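Local coordinates for gingipain R2 Pro-Domain (Porphyromonas gingivalis, PDB 4IEF), which probably keeps the arginine-specific cysteine protease gingipain R2 inactive as its N-terminal pro-domain until the zymogen is processed, at residues Thr38-Ser43 against Leu97-Lys102. Numbering follows the deposited sequence.
Sequences TGVQTS and LIAPSK
Val-40 and Ala-99 form the apolar centre of this contact, a compact example of two chain segments packing through side chains alone. CG2 of Val-40 meets CB of Ala-99 methyl to methyl at 3.7 Å, and both CB atoms are directed across the gap. The valine's chi1 of -66° sets CG1 anti to its carbonyl carbon and leaves CG2, between the backbone N and the carbonyl carbon, to make the touch.

Thr-42, two residues along the strand, faces the same way and splits its branches between two looser neighbours. Its methyl CG2 approaches the ring carbon CD of Pro-100 at 4.4 Å, while OG1 lies 4.3 Å from CD2 of Leu-97, a loose van der Waals approach, not a polar one. The hydroxyl spends its hydrogen bonding elsewhere, on Gly-45 O and Tyr-118 OH.

The two backbones stay well apart, Val-40 CA being 7.3 Å from Ala-99 CA, and strand 45-51 lies between them, bonded to both. It pairs antiparallel with strand 36-42 as a two-stranded hairpin, and its Gln-48 makes backbone hydrogen bonds with Leu-97 and Ala-99. The loop after strand 79-93 thus follows the opposite edge of strand 45-51, and Val-40 and Ala-99 both touch Val-49.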
loop_
_atom_site.group_PDB
_atom_site.type_symbol
_atom_site.label_atom_id
_atom_site.label_comp_id
_atom_site.label_asym_id
_atom_site.label_seq_id
_atom_site.Cartn_x
_atom_site.Cartn_y
_atom_site.Cartn_z
ATOM N N THR A 38 6.952 28.522 -9.284
ATOM C CA THR A 38 7.793 28.793 -8.114
ATOM C C THR A 38 9.180 29.223 -8.611
ATOM O O THR A 38 9.829 28.488 -9.359
ATOM C CB THR A 38 7.840 27.553 -7.193
ATOM O OG1 THR A 38 6.506 27.139 -6.898
ATOM C CG2 THR A 38 8.597 27.803 -5.893
ATOM N N GLY A 39 9.598 30.414 -8.208
ATOM C CA GLY A 39 10.899 30.966 -8.559
ATOM C C GLY A 39 12.019 30.282 -7.799
ATOM O O GLY A 39 11.965 30.180 -6.570
ATOM N N VAL A 40 13.025 29.782 -8.525
ATOM C CA VAL A 40 14.181 29.105 -7.931
ATOM C C VAL A 40 15.485 29.739 -8.460
ATOM O O VAL A 40 15.523 30.260 -9.576
ATOM C CB VAL A 40 14.180 27.558 -8.126
ATOM C CG1 VAL A 40 13.032 26.888 -7.378
ATOM C CG2 VAL A 40 14.167 27.167 -9.596
ATOM N N GLN A 41 16.545 29.631 -7.656
ATOM C CA GLN A 41 17.881 30.134 -7.944
ATOM C C GLN A 41 18.632 29.198 -8.877
ATOM O O GLN A 41 18.813 28.023 -8.553
ATOM C CB GLN A 41 18.675 30.314 -6.634
ATOM C CG GLN A 41 19.956 31.131 -6.799
ATOM C CD GLN A 41 20.528 31.585 -5.483
ATOM O OE1 GLN A 41 20.763 30.793 -4.561
ATOM N NE2 GLN A 41 20.800 32.874 -5.379
ATOM N N THR A 42 19.081 29.718 -10.030
ATOM C CA THR A 42 19.877 28.901 -10.949
ATOM C C THR A 42 21.063 29.721 -11.476
ATOM O O THR A 42 21.101 30.938 -11.295
ATOM C CB THR A 42 19.036 28.303 -12.106
ATOM O OG1 THR A 42 18.807 29.275 -13.121
ATOM C CG2 THR A 42 17.724 27.677 -11.656
ATOM N N SER A 43 22.008 29.046 -12.158
ATOM C CA SER A 43 23.185 29.651 -12.791
ATOM C C SER A 43 22.791 30.635 -13.899
ATOM O O SER A 43 23.546 31.567 -14.172
ATOM C CB SER A 43 24.090 28.567 -13.367
ATOM O OG SER A 43 23.397 27.746 -14.294
ATOM N N LEU A 97 11.832 31.360 -18.293
ATOM C CA LEU A 97 12.951 30.474 -18.010
ATOM C C LEU A 97 12.425 29.364 -17.109
ATOM O O LEU A 97 12.086 29.626 -15.953
ATOM C CB LEU A 97 14.149 31.224 -17.388
ATOM C CG LEU A 97 15.346 30.370 -16.928
ATOM C CD1 LEU A 97 16.054 29.707 -18.105
ATOM C CD2 LEU A 97 16.330 31.198 -16.129
ATOM N N ILE A 98 12.262 28.151 -17.669
ATOM C CA ILE A 98 11.790 26.977 -16.929
ATOM C C ILE A 98 13.006 26.310 -16.305
ATOM O O ILE A 98 14.018 26.115 -16.986
ATOM C CB ILE A 98 10.958 26.004 -17.817
ATOM C CG1 ILE A 98 9.630 26.652 -18.296
ATOM C CG2 ILE A 98 10.715 24.625 -17.149
ATOM C CD1 ILE A 98 8.543 26.991 -17.217
ATOM N N ALA A 99 12.907 25.981 -14.999
ATOM C CA ALA A 99 13.966 25.340 -14.224
ATOM C C ALA A 99 14.294 23.933 -14.748
ATOM O O ALA A 99 13.383 23.212 -15.162
ATOM C CB ALA A 99 13.562 25.268 -12.763
ATOM N N PRO A 100 15.586 23.522 -14.733
ATOM C CA PRO A 100 15.926 22.173 -15.201
ATOM C C PRO A 100 15.656 21.130 -14.117
ATOM O O PRO A 100 15.753 21.423 -12.922
ATOM C CB PRO A 100 17.413 22.289 -15.532
ATOM C CG PRO A 100 17.917 23.328 -14.601
ATOM C CD PRO A 100 16.784 24.246 -14.260
ATOM N N SER A 101 15.301 19.913 -14.531
ATOM C CA SER A 101 15.004 18.847 -13.582
ATOM C C SER A 101 16.251 18.361 -12.853
ATOM O O SER A 101 17.330 18.282 -13.440
ATOM C CB SER A 101 14.321 17.681 -14.278
ATOM O OG SER A 101 13.946 16.682 -13.345
ATOM N N LYS A 102 16.087 18.058 -11.562
ATOM C CA LYS A 102 17.131 17.499 -10.705
ATOM C C LYS A 102 17.155 15.971 -10.863
ATOM O O LYS A 102 18.068 15.307 -10.367
ATOM C CB LYS A 102 16.884 17.878 -9.233
ATOM C CG LYS A 102 17.132 19.339 -8.911
ATOM C CD LYS A 102 16.987 19.582 -7.418
ATOM C CE LYS A 102 17.064 21.051 -7.099
ATOM N NZ LYS A 102 17.032 21.304 -5.634
#